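Local coordinates for pyocin S5 (Pseudomonas aeruginosa PAO1, PDB 6THK), which probably kills related bacteria by forming pores that depolarise their cytoplasmic membrane, as other channel-forming colicins do, at residues Arg347-Gly352 with Leu474-Thr479; Ala362-Ser367 with Pro437-Ile442; Glu369-Ala374 with Leu487-Asn492; Ala374-Lys377 with Asp383-Ala386; Gln424-Ser429 with Gly433-Phe438. The protein carries 1 engineered substitution. One frame throughout, in Å; residues are numbered along the deposited sequence.

Contact 1: residues Arg347-Gly352 with Leu474-Thr479; sequences RQLAEG and LVMAVT
Leu349 reaches across from helix 340-353 and lays one branch against Met476 and Thr479 of helix 468-481, inside the all-helical bundle of the colicin pore-forming domain. Helix 468-481 overlaps the span predicted to cross the membrane, residues 453-478, so helix 340-353 here probably covers part of the apolar hairpin that soluble colicins keep in the middle of the bundle.

The contact across the two segments is apolar. Leu349 CG stands anti to the backbone N (chi1 -175°), which sends its methyls out toward the facing helix. CD2 is the working branch: it lies 3.8 Å from Met476 CG and 4.0 Å from Thr479 CG2, filling the notch between two residues almost one turn apart. Its sister CD1 sits nearer the Met476 backbone, 4.0 Å from the carbonyl O. Met476 offers the root of its chain, CB and CG, rather than its sulfur; the chain bends at chi3, and Met476 also touches Thr342, Met345 and Ala346 of helix 340-353. Ile483 also touches Leu349, while Ala458 of helix 451-464 lies against Thr479.

The polar part stays within helix 468-481. With Thr479 turned so that its methyl faces Leu349, the hydroxyl is left for the preceding turn of its own helix. Val475 O therefore takes two hydrogen bonds, the regular helical one from Thr479 N at 2.9 Å and a second from Thr479 OG1 at 2.8 Å, the hydroxyl lying above the carbonyl plane.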
# COMPACT_ATOMS: atom_id res chain seq x y z
N ARG A 347 -15.63 57.09 -1.46
CA ARG A 347 -15.18 56.35 -0.28
C ARG A 347 -16.23 56.34 0.84
O ARG A 347 -16.42 55.30 1.47
CB ARG A 347 -13.84 56.87 0.23
CG ARG A 347 -13.16 55.91 1.20
CD ARG A 347 -11.87 56.50 1.73
NE ARG A 347 -10.84 56.63 0.69
CZ ARG A 347 -10.05 55.63 0.31
NH1 ARG A 347 -10.19 54.42 0.84
NH2 ARG A 347 -9.11 55.85 -0.60
N GLN A 348 -16.92 57.46 1.07
CA GLN A 348 -17.98 57.53 2.08
C GLN A 348 -19.20 56.72 1.63
O GLN A 348 -19.86 56.12 2.48
CB GLN A 348 -18.38 58.97 2.38
CG GLN A 348 -17.41 59.67 3.34
CD GLN A 348 -18.05 60.88 3.96
OE1 GLN A 348 -19.09 60.78 4.60
NE2 GLN A 348 -17.46 62.05 3.76
N LEU A 349 -19.47 56.68 0.29
CA LEU A 349 -20.56 55.88 -0.25
C LEU A 349 -20.32 54.40 0.04
O LEU A 349 -21.19 53.75 0.60
CB LEU A 349 -20.80 56.14 -1.77
CG LEU A 349 -22.01 55.44 -2.40
CD1 LEU A 349 -23.32 56.01 -1.86
CD2 LEU A 349 -22.00 55.59 -3.91
N ALA A 350 -19.10 53.89 -0.29
CA ALA A 350 -18.67 52.51 -0.06
C ALA A 350 -18.64 52.10 1.41
O ALA A 350 -19.02 50.96 1.74
CB ALA A 350 -17.32 52.28 -0.70
N GLU A 351 -18.17 53.01 2.30
CA GLU A 351 -18.08 52.75 3.75
C GLU A 351 -19.45 52.78 4.43
O GLU A 351 -19.71 51.96 5.33
CB GLU A 351 -17.14 53.75 4.42
CG GLU A 351 -16.88 53.47 5.89
CD GLU A 351 -16.36 52.08 6.27
OE1 GLU A 351 -15.68 51.43 5.43
OE2 GLU A 351 -16.58 51.69 7.44
N GLY A 352 -20.29 53.72 4.03
CA GLY A 352 -21.64 53.87 4.58
C GLY A 352 -22.60 52.78 4.17
O GLY A 352 -23.68 52.68 4.75
N LEU A 474 -24.20 62.27 -9.80
CA LEU A 474 -25.64 61.98 -9.86
C LEU A 474 -25.88 60.48 -9.64
O LEU A 474 -26.84 60.12 -8.96
CB LEU A 474 -26.22 62.45 -11.20
CG LEU A 474 -27.72 62.30 -11.42
CD1 LEU A 474 -28.52 62.95 -10.31
CD2 LEU A 474 -28.12 62.91 -12.75
N VAL A 475 -24.96 59.65 -10.13
CA VAL A 475 -25.02 58.21 -9.95
C VAL A 475 -24.89 57.89 -8.47
O VAL A 475 -25.65 57.12 -7.92
CB VAL A 475 -23.90 57.50 -10.73
CG1 VAL A 475 -23.60 56.16 -10.11
CG2 VAL A 475 -24.29 57.35 -12.18
N MET A 476 -23.90 58.49 -7.82
CA MET A 476 -23.70 58.31 -6.38
C MET A 476 -24.86 58.82 -5.58
O MET A 476 -25.22 58.18 -4.61
CB MET A 476 -22.41 58.97 -5.90
CG MET A 476 -21.19 58.34 -6.46
SD MET A 476 -19.73 58.78 -5.52
CE MET A 476 -19.48 60.51 -6.03
N ALA A 477 -25.50 59.92 -6.02
CA ALA A 477 -26.67 60.48 -5.35
C ALA A 477 -27.87 59.52 -5.40
O ALA A 477 -28.49 59.22 -4.38
CB ALA A 477 -27.03 61.83 -5.95
N VAL A 478 -28.09 58.97 -6.59
CA VAL A 478 -29.14 58.01 -6.86
C VAL A 478 -28.93 56.69 -6.09
O VAL A 478 -29.85 56.16 -5.50
CB VAL A 478 -29.24 57.83 -8.38
CG1 VAL A 478 -29.57 56.41 -8.75
CG2 VAL A 478 -30.24 58.80 -8.97
N THR A 479 -27.70 56.18 -6.11
CA THR A 479 -27.26 54.98 -5.36
C THR A 479 -27.43 55.22 -3.84
O THR A 479 -27.92 54.34 -3.14
CB THR A 479 -25.79 54.67 -5.71
OG1 THR A 479 -25.70 54.43 -7.11
CG2 THR A 479 -25.22 53.49 -4.95

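Contact 2: residues Ala362-Ser367 with Pro437-Ile442; sequences AEAIKS and PFFVKI
Ser367 OG, hydrogen-bonded to both Arg359 and the zinc ligand Glu485, marks the polar border of an apolar patch in which Ala364 and Ile365 close on the ring of Phe439. Two partners thus satisfy this buried hydroxyl, which lies one turn beyond Ala364 on helix 361-378.

Ala364 comes down over a face of the Phe439 ring. Its CB is 4.0 Å from the ring centroid and 19° from the normal, a CH-pi contact displaced toward the rim, where CD1 is the nearest atom at 3.8 Å. Ile365 works at the other ortho position: its CG1 lies 3.7 Å from Phe439 CD2, and the two side chains run past each other in opposite directions. Phe439 CG is anti to its own carbonyl carbon (chi1 -69°), which carries the ring into the gap between the helices, where Ala364 covers a face and Ile365 comes in obliquely from the same side, beside CD2. No hydrogen bond crosses, so shape and apolar contact alone join these two segments.

Around this spot Phe368 meets Phe439 edge-to-face, Met482 touches both Ala364 and Phe439, and Ala481 brings in helix 468-481, so the ring is wedged where helices 361-378, 436-446 and 468-481 converge.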
# COMPACT_ATOMS: atom_id res chain seq x y z
N ALA A 362 -40.09 52.70 -2.48
CA ALA A 362 -40.93 53.67 -1.76
C ALA A 362 -40.10 54.58 -0.84
O ALA A 362 -40.25 55.80 -0.90
CB ALA A 362 -42.00 52.94 -0.96
N GLU A 363 -39.20 53.98 -0.03
CA GLU A 363 -38.31 54.72 0.88
C GLU A 363 -37.44 55.68 0.05
O GLU A 363 -37.47 56.89 0.29
CB GLU A 363 -37.43 53.75 1.71
CG GLU A 363 -38.12 53.09 2.90
CD GLU A 363 -37.25 52.15 3.73
OE1 GLU A 363 -36.35 52.65 4.45
OE2 GLU A 363 -37.50 50.92 3.71
N ALA A 364 -36.72 55.12 -0.96
CA ALA A 364 -35.83 55.84 -1.88
C ALA A 364 -36.52 56.97 -2.60
O ALA A 364 -35.96 58.06 -2.67
CB ALA A 364 -35.25 54.87 -2.88
N ILE A 365 -37.76 56.73 -3.12
CA ILE A 365 -38.59 57.71 -3.82
C ILE A 365 -38.92 58.86 -2.86
O ILE A 365 -38.77 60.02 -3.25
CB ILE A 365 -39.86 57.07 -4.48
CG1 ILE A 365 -39.47 56.25 -5.74
CG2 ILE A 365 -40.92 58.13 -4.84
CD1 ILE A 365 -40.41 55.10 -6.11
N LYS A 366 -39.31 58.53 -1.60
CA LYS A 366 -39.63 59.51 -0.55
C LYS A 366 -38.43 60.38 -0.18
O LYS A 366 -38.58 61.59 -0.11
CB LYS A 366 -40.23 58.83 0.70
N SER A 367 -37.22 59.77 0.01
CA SER A 367 -35.98 60.49 0.35
C SER A 367 -35.54 61.37 -0.80
O SER A 367 -35.21 62.53 -0.59
CB SER A 367 -34.85 59.51 0.70
OG SER A 367 -35.14 58.72 1.84
N PRO A 437 -39.44 55.16 -11.77
CA PRO A 437 -39.21 53.88 -12.48
C PRO A 437 -37.77 53.38 -12.40
O PRO A 437 -37.50 52.25 -12.80
CB PRO A 437 -39.63 54.20 -13.93
CG PRO A 437 -40.42 55.48 -13.83
CD PRO A 437 -39.76 56.23 -12.73
N PHE A 438 -36.83 54.25 -12.05
CA PHE A 438 -35.46 53.78 -11.83
C PHE A 438 -35.32 53.00 -10.53
O PHE A 438 -34.71 51.94 -10.49
CB PHE A 438 -34.45 54.91 -11.82
CG PHE A 438 -33.06 54.44 -11.53
CD1 PHE A 438 -32.31 53.83 -12.51
CD2 PHE A 438 -32.53 54.55 -10.26
CE1 PHE A 438 -31.04 53.38 -12.24
CE2 PHE A 438 -31.26 54.10 -9.99
CZ PHE A 438 -30.52 53.51 -10.98
N PHE A 439 -35.85 53.58 -9.46
CA PHE A 439 -35.77 52.98 -8.13
C PHE A 439 -36.51 51.65 -8.12
O PHE A 439 -36.06 50.70 -7.50
CB PHE A 439 -36.32 53.93 -7.07
CG PHE A 439 -35.45 55.13 -6.84
CD1 PHE A 439 -34.11 54.98 -6.55
CD2 PHE A 439 -35.96 56.40 -6.92
CE1 PHE A 439 -33.30 56.07 -6.35
CE2 PHE A 439 -35.16 57.50 -6.72
CZ PHE A 439 -33.83 57.34 -6.43
N VAL A 440 -37.64 51.60 -8.81
CA VAL A 440 -38.40 50.38 -8.89
C VAL A 440 -37.58 49.31 -9.59
O VAL A 440 -37.57 48.16 -9.18
CB VAL A 440 -39.71 50.58 -9.67
CG1 VAL A 440 -40.24 49.25 -10.15
CG2 VAL A 440 -40.74 51.28 -8.80
N LYS A 441 -36.88 49.69 -10.66
CA LYS A 441 -36.05 48.74 -11.38
C LYS A 441 -34.91 48.22 -10.51
O LYS A 441 -34.63 47.03 -10.51
CB LYS A 441 -35.52 49.37 -12.66
CG LYS A 441 -34.24 48.75 -13.19
CD LYS A 441 -34.53 47.81 -14.34
CE LYS A 441 -33.84 46.47 -14.13
NZ LYS A 441 -33.43 45.85 -15.42
N ILE A 442 -34.24 49.10 -9.77
CA ILE A 442 -33.16 48.64 -8.90
C ILE A 442 -33.65 47.76 -7.77
O ILE A 442 -33.05 46.75 -7.46
CB ILE A 442 -32.23 49.76 -8.38
CG1 ILE A 442 -32.95 51.09 -8.25
CG2 ILE A 442 -31.02 49.93 -9.28
CD1 ILE A 442 -32.03 52.21 -7.83

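Contact 3: residues Glu369-Ala374 with Leu487-Asn492; sequences EKHKDA and LLEKAN. With ZN (zinc ion), chain H.
His371 and Glu489 point their side chains at one zinc ion from neighbouring helices, and the metal holds them together. Segments 369-374 and 487-492, of helices 361-378 and 485-498, run nearly parallel here, 7° apart, with their axes 11.1 Å from each other at closest approach. The two side chains and the ion span this distance.

The imidazole and carboxylate planes are steeply turned, 72° apart, and the chains cross at a slant. His371 CG is anti to the carbonyl carbon (chi1 -72°), which swings the ring off its helix so that NE2 binds zinc at 2.2 Å. The Glu489 chain bends at chi2, bringing OE1 to the ion at 2.3 Å. This oxygen lies at the edge of the imidazole, near its plane, 3.1 Å from NE2; the two atoms are close because both are metal ligands, not because they share a hydrogen bond. The ion sits off-centre before NE2, displaced toward CD2, which is only 2.6 Å away.

Two further side chains approach the ring obliquely from the same side. Asn492 has its amide tilted against the imidazole, with OD1 3.8 Å from His371 ND1, too far for a hydrogen bond. Leu488 CD2 comes to His371 CD2 at 4.4 Å, and Leu488 also packs on Ser367 and Phe368.

Glu485, one turn before Glu489, supplies the third protein ligand. A histidine from one helix and two glutamates four residues apart on another make a zinc site that bridges two helices of the pore-forming domain, with one imidazole and two carboxylates as protein ligands.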
# COMPACT_ATOMS: atom_id res chain seq x y z
N GLU A 369 -37.37 62.44 -3.51
CA GLU A 369 -38.39 63.45 -3.85
C GLU A 369 -38.25 64.69 -2.99
O GLU A 369 -38.46 65.79 -3.50
CB GLU A 369 -39.82 62.89 -3.75
N LYS A 370 -37.88 64.51 -1.70
CA LYS A 370 -37.63 65.55 -0.70
C LYS A 370 -36.53 66.55 -1.18
O LYS A 370 -36.77 67.76 -1.15
CB LYS A 370 -37.25 64.89 0.65
CG LYS A 370 -36.61 65.83 1.66
CD LYS A 370 -35.96 65.05 2.77
CE LYS A 370 -36.08 65.77 4.08
NZ LYS A 370 -36.11 64.81 5.21
N HIS A 371 -35.37 66.04 -1.65
CA HIS A 371 -34.22 66.84 -2.14
C HIS A 371 -34.19 67.10 -3.67
O HIS A 371 -33.33 67.83 -4.17
CB HIS A 371 -32.90 66.19 -1.68
CG HIS A 371 -32.62 66.35 -0.22
ND1 HIS A 371 -32.18 67.56 0.32
CD2 HIS A 371 -32.75 65.45 0.79
CE1 HIS A 371 -32.06 67.36 1.61
NE2 HIS A 371 -32.39 66.11 1.94
N LYS A 372 -35.17 66.54 -4.39
CA LYS A 372 -35.29 66.60 -5.85
C LYS A 372 -35.46 67.98 -6.50
O LYS A 372 -34.82 68.19 -7.53
CB LYS A 372 -36.45 65.73 -6.34
CG LYS A 372 -36.18 65.05 -7.69
CD LYS A 372 -37.45 64.43 -8.30
CE LYS A 372 -38.19 63.47 -7.38
NZ LYS A 372 -38.79 62.32 -8.09
N ASP A 373 -36.36 68.85 -5.99
CA ASP A 373 -36.72 70.17 -6.58
C ASP A 373 -35.51 70.99 -7.07
O ASP A 373 -35.53 71.46 -8.21
CB ASP A 373 -37.58 70.99 -5.62
N ALA A 374 -34.49 71.09 -6.24
CA ALA A 374 -33.29 71.84 -6.58
C ALA A 374 -32.58 71.25 -7.79
O ALA A 374 -32.09 71.99 -8.64
CB ALA A 374 -32.35 71.87 -5.39
N LEU A 487 -26.24 59.62 3.12
CA LEU A 487 -25.40 59.40 1.94
C LEU A 487 -25.98 60.13 0.73
O LEU A 487 -25.21 60.64 -0.09
CB LEU A 487 -25.19 57.91 1.64
CG LEU A 487 -24.25 57.16 2.58
CD1 LEU A 487 -24.21 55.70 2.21
CD2 LEU A 487 -22.85 57.74 2.56
N LEU A 488 -27.33 60.24 0.66
CA LEU A 488 -28.04 60.99 -0.38
C LEU A 488 -27.74 62.48 -0.23
O LEU A 488 -27.35 63.10 -1.23
CB LEU A 488 -29.56 60.75 -0.31
CG LEU A 488 -30.45 61.71 -1.12
CD1 LEU A 488 -30.17 61.61 -2.62
CD2 LEU A 488 -31.91 61.47 -0.85
N GLU A 489 -27.91 63.04 0.98
CA GLU A 489 -27.62 64.44 1.31
C GLU A 489 -26.21 64.86 0.92
O GLU A 489 -26.05 65.89 0.26
CB GLU A 489 -27.85 64.69 2.81
CG GLU A 489 -29.24 65.22 3.09
CD GLU A 489 -29.89 64.73 4.37
OE1 GLU A 489 -31.14 64.71 4.42
OE2 GLU A 489 -29.16 64.37 5.32
N LYS A 490 -25.20 64.06 1.30
CA LYS A 490 -23.79 64.30 0.98
C LYS A 490 -23.54 64.32 -0.53
O LYS A 490 -22.83 65.20 -1.01
CB LYS A 490 -22.90 63.24 1.65
CG LYS A 490 -22.64 63.51 3.12
CD LYS A 490 -22.04 62.30 3.83
CE LYS A 490 -21.75 62.60 5.28
NZ LYS A 490 -21.43 61.37 6.03
N ALA A 491 -24.14 63.36 -1.28
CA ALA A 491 -23.93 63.26 -2.72
C ALA A 491 -24.68 64.37 -3.42
O ALA A 491 -24.15 64.98 -4.34
CB ALA A 491 -24.37 61.90 -3.23
N ASN A 492 -25.90 64.67 -2.93
CA ASN A 492 -26.74 65.76 -3.42
C ASN A 492 -25.99 67.10 -3.30
O ASN A 492 -26.06 67.90 -4.24
CB ASN A 492 -28.10 65.77 -2.69
CG ASN A 492 -29.00 66.93 -3.03
OD1 ASN A 492 -29.29 67.79 -2.19
ND2 ASN A 492 -29.47 66.98 -4.27
ZN ZN H . -32.91 64.22 3.03

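Contact 4: residues Ala374-Lys377 with Asp383-Ala386; sequences ALNK and DRQA. With ZN (zinc ion), chain C.
Asn376 and Arg384 make the direct touch between helix 361-378 and helix 381-392, which follow each other through a short turn. Along 374-377, Leu375 comes first and faces inward, leaning on Leu474 rather than on the second segment.

Asn376 then carries the contact. Its CG is anti to the backbone N (chi1 -170°), and the amide extends to the guanidinium of Arg384. OD1 stands over a face of that group, 2.8 Å from NH2 and 3.0 Å from NH1, with the amide and guanidinium planes at 90°. From there the N-H bonds do not aim at the oxygen, so neither short distance counts as a hydrogen bond; what remains is probably an electrostatic attraction between the carbonyl dipole and the cation. The Arg384 chain is bent at chi3, with NE hydrogen-bonded to Thr430 O and the face of the guanidinium under Asn376 OD1.

Beside it, Asp383 binds a zinc ion through OD1 at 2.3 Å, together with His501 and His503, which belong to a terminal run of histidines that is probably a purification tag. This surface corner thus joins helices 361-378 and 381-392 to the end of helix 419-431 through Thr430, and rests on helix 468-481 through Leu375 on Leu474 and Asp383 on Leu470.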
# COMPACT_ATOMS: atom_id res chain seq x y z
N ALA A 374 -34.49 71.09 -6.24
CA ALA A 374 -33.29 71.84 -6.58
C ALA A 374 -32.58 71.25 -7.79
O ALA A 374 -32.09 71.99 -8.64
CB ALA A 374 -32.35 71.87 -5.39
N LEU A 375 -32.53 69.93 -7.86
CA LEU A 375 -31.84 69.24 -8.93
C LEU A 375 -32.38 69.51 -10.33
O LEU A 375 -31.61 69.74 -11.25
CB LEU A 375 -31.88 67.74 -8.68
CG LEU A 375 -30.60 66.91 -8.82
CD1 LEU A 375 -30.04 66.60 -7.45
CD2 LEU A 375 -30.93 65.63 -9.57
N ASN A 376 -33.70 69.49 -10.50
CA ASN A 376 -34.25 69.75 -11.82
C ASN A 376 -33.99 71.16 -12.31
O ASN A 376 -33.73 71.38 -13.48
CB ASN A 376 -35.74 69.42 -11.92
CG ASN A 376 -36.23 69.45 -13.35
OD1 ASN A 376 -35.53 69.02 -14.26
ND2 ASN A 376 -37.44 69.97 -13.56
N LYS A 377 -34.10 72.12 -11.39
CA LYS A 377 -33.90 73.53 -11.71
C LYS A 377 -32.43 73.87 -12.00
O LYS A 377 -32.17 74.61 -12.94
CB LYS A 377 -34.47 74.44 -10.61
N ASP A 383 -26.87 69.18 -19.90
CA ASP A 383 -26.31 68.28 -18.90
C ASP A 383 -26.93 66.90 -19.05
O ASP A 383 -26.23 65.91 -19.20
CB ASP A 383 -26.54 68.79 -17.48
CG ASP A 383 -25.79 70.07 -17.18
OD1 ASP A 383 -24.77 70.36 -17.81
OD2 ASP A 383 -26.26 70.82 -16.30
N ARG A 384 -28.26 66.86 -18.97
CA ARG A 384 -29.06 65.66 -19.12
C ARG A 384 -28.62 64.92 -20.39
O ARG A 384 -28.25 63.76 -20.30
CB ARG A 384 -30.56 66.00 -19.17
CG ARG A 384 -31.08 66.65 -17.89
CD ARG A 384 -32.58 66.94 -17.92
NE ARG A 384 -33.23 66.50 -16.69
CZ ARG A 384 -33.35 67.24 -15.59
NH1 ARG A 384 -32.86 68.47 -15.55
NH2 ARG A 384 -33.95 66.75 -14.51
N GLN A 385 -28.57 65.62 -21.54
CA GLN A 385 -28.15 65.00 -22.81
C GLN A 385 -26.75 64.41 -22.75
O GLN A 385 -26.55 63.31 -23.25
CB GLN A 385 -28.28 65.97 -23.98
CG GLN A 385 -29.71 66.39 -24.29
CD GLN A 385 -29.80 67.63 -25.18
OE1 GLN A 385 -28.82 68.37 -25.42
NE2 GLN A 385 -31.02 67.90 -25.66
N ALA A 386 -25.79 65.13 -22.12
CA ALA A 386 -24.39 64.69 -21.96
C ALA A 386 -24.30 63.41 -21.12
O ALA A 386 -23.51 62.50 -21.45
CB ALA A 386 -23.56 65.79 -21.31
ZN ZN C . -24.31 72.50 -17.26

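Contact 5: residues Gln424-Ser429 with Gly433-Phe438; sequences QEFKIS and GDWKPF
Trp435 drives the edge of its indole into a face of Phe426: CH2 comes within 3.4 Å of Phe426 CE1, and the planes stand at 85° in a T-shaped stack. Phe426 presents its own edge to the face of Phe438, an offset edge-to-face pair with centroids separated by 5.1 Å. Trp435 CZ3 lies over a face of Phe438, toward its rim, with Phe438 CD2 in plane at the indole edge. Ser429 covers the indole, its CB 3.6 Å from the centroid of the six-membered ring, 16° off the normal, as a CH-pi contact, while Ser429 O lies over the plane near CE2.

Phe426 CG, anti to the backbone N (chi1 -164°), sets the ring so that Trp435 CH2 meets a face and Phe438 CE1 nears CD2. Val475 and Val478 of helix 468-481 pack on this aromatic cluster.

At the turn between helices 419-431 and 436-446, Ser429 OG donates to Asp434 O at 2.7 Å, in the carbonyl plane on a lone pair. Asp434 OD1 caps the next helix, accepting from Lys436 N at 3.1 Å, and forms a salt bridge with Lys436 NZ. Glu425, bent at chi2, brings OE2 against Pro437 CB without a hydrogen bond.

A buried hydroxyl satisfied by a backbone carbonyl, beside three interlocked rings, implies a tight connection between two successive helices, held by directional bonds at the turn and by aromatic packing.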
# COMPACT_ATOMS: atom_id res chain seq x y z
N GLN A 424 -30.28 51.84 -19.47
CA GLN A 424 -31.32 52.47 -20.25
C GLN A 424 -32.32 53.15 -19.34
O GLN A 424 -32.71 54.27 -19.58
CB GLN A 424 -32.03 51.42 -21.09
CG GLN A 424 -33.38 51.86 -21.59
CD GLN A 424 -33.40 52.04 -23.08
OE1 GLN A 424 -32.35 52.15 -23.71
NE2 GLN A 424 -34.58 52.07 -23.66
N GLU A 425 -32.71 52.47 -18.27
CA GLU A 425 -33.64 53.08 -17.33
C GLU A 425 -33.00 54.29 -16.63
O GLU A 425 -33.68 55.26 -16.31
CB GLU A 425 -34.40 52.07 -16.45
CG GLU A 425 -35.65 52.67 -15.74
CD GLU A 425 -36.85 52.92 -16.66
OE1 GLU A 425 -36.79 52.39 -17.78
OE2 GLU A 425 -37.83 53.63 -16.28
N PHE A 426 -31.71 54.22 -16.34
CA PHE A 426 -31.01 55.35 -15.75
C PHE A 426 -31.02 56.54 -16.71
O PHE A 426 -31.27 57.67 -16.32
CB PHE A 426 -29.57 54.99 -15.41
CG PHE A 426 -28.91 55.94 -14.46
CD1 PHE A 426 -28.66 57.24 -14.84
CD2 PHE A 426 -28.55 55.55 -13.20
CE1 PHE A 426 -28.05 58.13 -13.99
CE2 PHE A 426 -27.95 56.43 -12.32
CZ PHE A 426 -27.70 57.73 -12.72
N LYS A 427 -30.77 56.25 -17.99
CA LYS A 427 -30.75 57.26 -19.04
C LYS A 427 -32.12 57.91 -19.24
O LYS A 427 -32.21 59.12 -19.34
CB LYS A 427 -30.27 56.64 -20.35
CG LYS A 427 -30.88 57.26 -21.60
CD LYS A 427 -30.34 56.62 -22.86
CE LYS A 427 -31.42 55.88 -23.63
NZ LYS A 427 -32.78 56.41 -23.35
N ILE A 428 -33.18 57.12 -19.21
CA ILE A 428 -34.54 57.63 -19.36
C ILE A 428 -34.86 58.54 -18.18
O ILE A 428 -35.44 59.60 -18.34
CB ILE A 428 -35.58 56.50 -19.40
CG1 ILE A 428 -35.41 55.65 -20.65
CG2 ILE A 428 -36.99 57.06 -19.35
CD1 ILE A 428 -36.14 54.33 -20.57
N SER A 429 -34.44 58.11 -17.00
CA SER A 429 -34.58 58.82 -15.75
C SER A 429 -33.77 60.11 -15.67
O SER A 429 -34.02 60.92 -14.81
CB SER A 429 -34.23 57.92 -14.58
OG SER A 429 -35.35 57.17 -14.17
N GLY A 433 -37.72 63.84 -15.85
CA GLY A 433 -37.43 64.19 -14.46
C GLY A 433 -37.74 63.05 -13.52
O GLY A 433 -37.54 63.19 -12.31
N ASP A 434 -38.25 61.92 -14.05
CA ASP A 434 -38.77 60.81 -13.27
C ASP A 434 -37.77 59.70 -12.92
O ASP A 434 -37.32 58.93 -13.78
CB ASP A 434 -40.03 60.22 -13.94
CG ASP A 434 -40.97 59.48 -13.00
OD1 ASP A 434 -40.68 59.41 -11.78
OD2 ASP A 434 -42.00 58.95 -13.48
N TRP A 435 -37.54 59.56 -11.62
CA TRP A 435 -36.66 58.56 -11.04
C TRP A 435 -37.43 57.40 -10.40
O TRP A 435 -36.86 56.36 -10.12
CB TRP A 435 -35.69 59.20 -10.06
CG TRP A 435 -34.62 59.97 -10.75
CD1 TRP A 435 -34.60 61.30 -11.00
CD2 TRP A 435 -33.42 59.45 -11.32
NE1 TRP A 435 -33.47 61.65 -11.67
CE2 TRP A 435 -32.72 60.53 -11.88
CE3 TRP A 435 -32.86 58.18 -11.40
CZ2 TRP A 435 -31.50 60.37 -12.51
CZ3 TRP A 435 -31.65 58.03 -12.03
CH2 TRP A 435 -30.98 59.11 -12.57
N LYS A 436 -38.73 57.58 -10.17
CA LYS A 436 -39.59 56.52 -9.61
C LYS A 436 -39.43 55.19 -10.40
O LYS A 436 -39.14 54.17 -9.75
CB LYS A 436 -41.07 56.95 -9.52
CG LYS A 436 -41.31 58.20 -8.65
CD LYS A 436 -42.79 58.45 -8.33
CE LYS A 436 -43.56 59.14 -9.44
NZ LYS A 436 -43.20 60.58 -9.57
N PRO A 437 -39.44 55.16 -11.77
CA PRO A 437 -39.21 53.88 -12.48
C PRO A 437 -37.77 53.38 -12.40
O PRO A 437 -37.50 52.25 -12.80
CB PRO A 437 -39.63 54.20 -13.93
CG PRO A 437 -40.42 55.48 -13.83
CD PRO A 437 -39.76 56.23 -12.73
N PHE A 438 -36.83 54.25 -12.05
CA PHE A 438 -35.46 53.78 -11.83
C PHE A 438 -35.32 53.00 -10.53
O PHE A 438 -34.71 51.94 -10.49
CB PHE A 438 -34.45 54.91 -11.82
CG PHE A 438 -33.06 54.44 -11.53
CD1 PHE A 438 -32.31 53.83 -12.51
CD2 PHE A 438 -32.53 54.55 -10.26
CE1 PHE A 438 -31.04 53.38 -12.24
CE2 PHE A 438 -31.26 54.10 -9.99
CZ PHE A 438 -30.52 53.51 -10.98

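From the N terminus, helix 340-353 opens contact 1, which closes only at helix 468-481 and so encloses most of the domain's sequence. Helix 361-378 opens three contacts in turn. Contact 2 closes at helix 436-446; contact 3 runs on to helix 485-498, crossing both contact 1 and contact 2; contact 4 closes almost at once on helix 381-392, within the spans of contacts 1 and 2. Contact 5, which closes the short turn between helices 419-431 and 436-446, lies inside the spans of contacts 1 and 3 and ends on helix 436-446, where its segment overlaps that of contact 2. Val478 of contact 1 touches Phe438, shared by contacts 2 and 5, so helix 468-481 lies amid the others.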